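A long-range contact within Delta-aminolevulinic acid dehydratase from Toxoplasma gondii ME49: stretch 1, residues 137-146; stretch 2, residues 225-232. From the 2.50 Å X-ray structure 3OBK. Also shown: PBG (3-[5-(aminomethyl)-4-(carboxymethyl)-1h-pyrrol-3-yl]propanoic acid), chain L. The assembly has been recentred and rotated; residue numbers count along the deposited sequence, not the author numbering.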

# COMPACT_ATOMS: atom_id res chain seq x y z
N LEU A 137 6.75 30.34 25.80
CA LEU A 137 6.77 31.52 26.65
C LEU A 137 6.03 31.29 27.93
O LEU A 137 6.02 32.14 28.77
N ASP A 138 5.38 30.15 28.11
CA ASP A 138 4.46 30.08 29.24
C ASP A 138 5.13 30.16 30.58
O ASP A 138 4.54 30.68 31.50
N PRO A 139 6.36 29.66 30.71
CA PRO A 139 6.96 29.80 32.04
C PRO A 139 7.29 31.24 32.37
O PRO A 139 7.57 31.55 33.51
N TYR A 140 7.29 32.10 31.36
CA TYR A 140 7.65 33.50 31.54
C TYR A 140 6.48 34.43 31.32
O TYR A 140 6.64 35.63 31.42
N SER A 141 5.33 33.87 30.99
CA SER A 141 4.18 34.66 30.60
C SER A 141 3.30 34.93 31.80
O SER A 141 2.94 34.01 32.53
N SER A 142 2.93 36.18 31.98
CA SER A 142 2.03 36.55 33.09
C SER A 142 0.61 36.10 32.82
O SER A 142 -0.27 36.26 33.67
N MET A 143 0.39 35.56 31.62
CA MET A 143 -0.91 35.08 31.20
C MET A 143 -0.98 33.57 31.22
O MET A 143 -2.05 33.01 31.04
N GLY A 144 0.14 32.90 31.46
CA GLY A 144 0.19 31.45 31.39
C GLY A 144 -0.07 30.88 29.99
O GLY A 144 -0.58 29.78 29.86
N HIS A 145 0.28 31.63 28.95
CA HIS A 145 0.21 31.14 27.58
C HIS A 145 1.59 30.98 26.93
O HIS A 145 2.54 31.67 27.30
N ASP A 146 1.67 30.05 25.98
CA ASP A 146 2.92 29.73 25.28
C ASP A 146 3.32 30.82 24.29
O ASP A 146 4.42 30.80 23.78
N ALA A 225 3.90 23.02 39.17
CA ALA A 225 5.36 23.09 39.34
C ALA A 225 5.94 24.44 38.94
O ALA A 225 6.78 25.01 39.67
N LEU A 226 5.49 24.95 37.80
CA LEU A 226 5.94 26.27 37.30
C LEU A 226 5.10 27.47 37.73
O LEU A 226 5.46 28.63 37.47
N ASP A 227 3.96 27.19 38.37
CA ASP A 227 2.97 28.21 38.72
C ASP A 227 2.54 28.98 37.47
O ASP A 227 2.66 30.19 37.39
N SER A 228 2.05 28.25 36.48
CA SER A 228 1.91 28.80 35.14
C SER A 228 0.55 28.49 34.55
O SER A 228 0.36 28.49 33.35
N HIS A 229 -0.41 28.27 35.44
CA HIS A 229 -1.80 28.14 35.05
C HIS A 229 -2.29 29.38 34.30
O HIS A 229 -1.95 30.50 34.64
N MET A 230 -3.09 29.13 33.27
CA MET A 230 -3.64 30.16 32.41
C MET A 230 -4.55 31.08 33.22
O MET A 230 -5.31 30.64 34.09
N VAL A 231 -4.49 32.37 32.90
CA VAL A 231 -5.26 33.38 33.59
C VAL A 231 -6.69 33.45 33.08
O VAL A 231 -6.94 33.17 31.90
N GLY A 232 -7.63 33.80 33.97
CA GLY A 232 -8.95 34.31 33.56
C GLY A 232 -9.89 33.28 32.99
O GLY A 232 -10.85 33.62 32.28

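The two backbones come nearest at a residue with no side chain: Gly144 CA lies 4.2 Å from Met230 CA. Gly144 CA also lies 3.6 Å from Ser228 O and 4.0 Å from His229 O. A CB at Gly144 would point toward stretch 2 and clash with both of these oxygens and with Met230 CA. Its positive phi also favours glycine.

Gly144 closes a type I turn that begins at Ser141. Ser141 is in rotamer t, and its OG accepts from Met143 N at 3.0 Å. The turn presents Met143 O to stretch 2, where Val231 N donates to it at 3.1 Å. This is the only direct hydrogen bond between the stretches. Met230 CA also approaches Met143 O, at 3.5 Å, as a CA-H...O contact.

Val231 points toward stretch 1 in rotamer t. Its CG2 reaches Ser142 O at 3.5 Å. Met230 has chi1 m and starts sideways. Its CG rests 3.4 Å from Gly144 O and covers one face of the His145 ring, 4.3 Å from the ring centroid. His145 is also m, and the end of its side chain comes nearer to stretch 2.

Ser228 points toward stretch 1 in rotamer p. Its CB packs 3.9 Å from Asp138 O. Leu226 also points in, with chi1 m and chi2 p, and its CD2 meets Pro139 CG at 3.9 Å.

Two waters link the backbones. Water 2 donates to Gly144 O at 2.8 Å and to Ser228 O at 2.7 Å. Water 1 lies 2.8 Å from Pro139 O and 3.2 Å from Leu226 O.

The amino nitrogen of the bound PBG meets two acidic side chains of stretch 1. This N1 donates to Asp146 OD2 at 3.0 Å and, weakly, to Asp138 OD1 at 3.1 Å. Asp138 is p at chi1 and Asp146 is m.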

# COMPACT_ATOMS: atom_id res chain seq x y z
CB LEU A 137 6.15 32.70 25.93
CG LEU A 137 6.79 33.04 24.59
CD1 LEU A 137 6.15 34.30 24.02
CD2 LEU A 137 8.28 33.24 24.72
CB ASP A 138 3.41 28.95 29.18
CG ASP A 138 3.95 27.63 28.70
OD1 ASP A 138 4.74 27.57 27.73
OD2 ASP A 138 3.46 26.62 29.25
CB PRO A 139 8.26 28.97 31.94
CG PRO A 139 8.10 28.05 30.74
CD PRO A 139 7.12 28.75 29.83
CB TYR A 140 8.73 33.85 30.53
CG TYR A 140 9.91 32.93 30.60
CD1 TYR A 140 10.98 33.20 31.45
CD2 TYR A 140 9.97 31.78 29.81
CE1 TYR A 140 12.06 32.37 31.49
CE2 TYR A 140 11.04 30.94 29.87
CZ TYR A 140 12.07 31.24 30.71
OH TYR A 140 13.14 30.40 30.77
CB SER A 141 3.37 33.95 29.51
OG SER A 141 2.07 34.48 29.43
CB SER A 142 2.06 38.08 33.35
OG SER A 142 1.94 38.87 32.18
CB MET A 143 -1.20 35.57 29.79
CG MET A 143 -1.11 37.09 29.63
SD MET A 143 -2.57 37.89 30.22
CE MET A 143 -2.07 38.49 31.82
CB HIS A 145 -0.69 32.03 26.75
CG HIS A 145 -2.13 31.86 27.08
ND1 HIS A 145 -2.89 30.86 26.53
CD2 HIS A 145 -2.94 32.53 27.93
CE1 HIS A 145 -4.12 30.94 27.00
NE2 HIS A 145 -4.17 31.94 27.87
CB ASP A 146 2.81 28.41 24.52
CG ASP A 146 2.50 27.22 25.42
OD1 ASP A 146 1.80 27.36 26.44
OD2 ASP A 146 2.91 26.10 25.06
CB ALA A 225 6.06 21.97 38.61
CB LEU A 226 5.99 26.25 35.78
CG LEU A 226 7.21 25.63 35.14
CD1 LEU A 226 7.47 24.28 35.76
CD2 LEU A 226 7.06 25.55 33.61
CB ASP A 227 3.50 29.14 39.83
CG ASP A 227 2.41 30.00 40.45
OD1 ASP A 227 1.23 29.60 40.50
OD2 ASP A 227 2.74 31.11 40.87
CB SER A 228 3.07 28.31 34.25
OG SER A 228 3.08 26.91 34.14
CB HIS A 229 -2.65 27.89 36.28
CG HIS A 229 -2.51 26.51 36.82
ND1 HIS A 229 -3.13 25.42 36.24
CD2 HIS A 229 -1.82 26.04 37.89
CE1 HIS A 229 -2.83 24.34 36.93
NE2 HIS A 229 -2.04 24.68 37.93
CB MET A 230 -4.46 29.54 31.27
CG MET A 230 -3.71 28.65 30.29
SD MET A 230 -3.65 26.86 30.71
CE MET A 230 -5.40 26.42 30.73
CB VAL A 231 -4.59 34.76 33.42
CG1 VAL A 231 -5.59 35.90 33.60
CG2 VAL A 231 -3.44 34.88 34.41
CHA PBG L . 4.88 24.40 28.10
C1A PBG L . 4.93 22.98 28.57
C2A PBG L . 3.91 22.27 29.19
C3A PBG L . 4.41 21.01 29.44
C4A PBG L . 5.68 20.96 28.89
NA PBG L . 5.99 22.17 28.40
C5A PBG L . 2.57 22.78 29.68
C6A PBG L . 1.59 23.17 28.66
O1A PBG L . 2.04 23.40 27.51
O2A PBG L . 0.39 23.34 28.98
C7A PBG L . 3.70 19.93 30.16
C8A PBG L . 4.52 18.76 30.59
C9A PBG L . 3.92 17.83 31.56
O3A PBG L . 4.69 17.13 32.21
O4A PBG L . 2.75 17.90 31.95
N1 PBG L . 4.97 24.65 26.70
O HOH W 1 7.82 29.79 35.73
O HOH W 2 0.17 27.31 30.93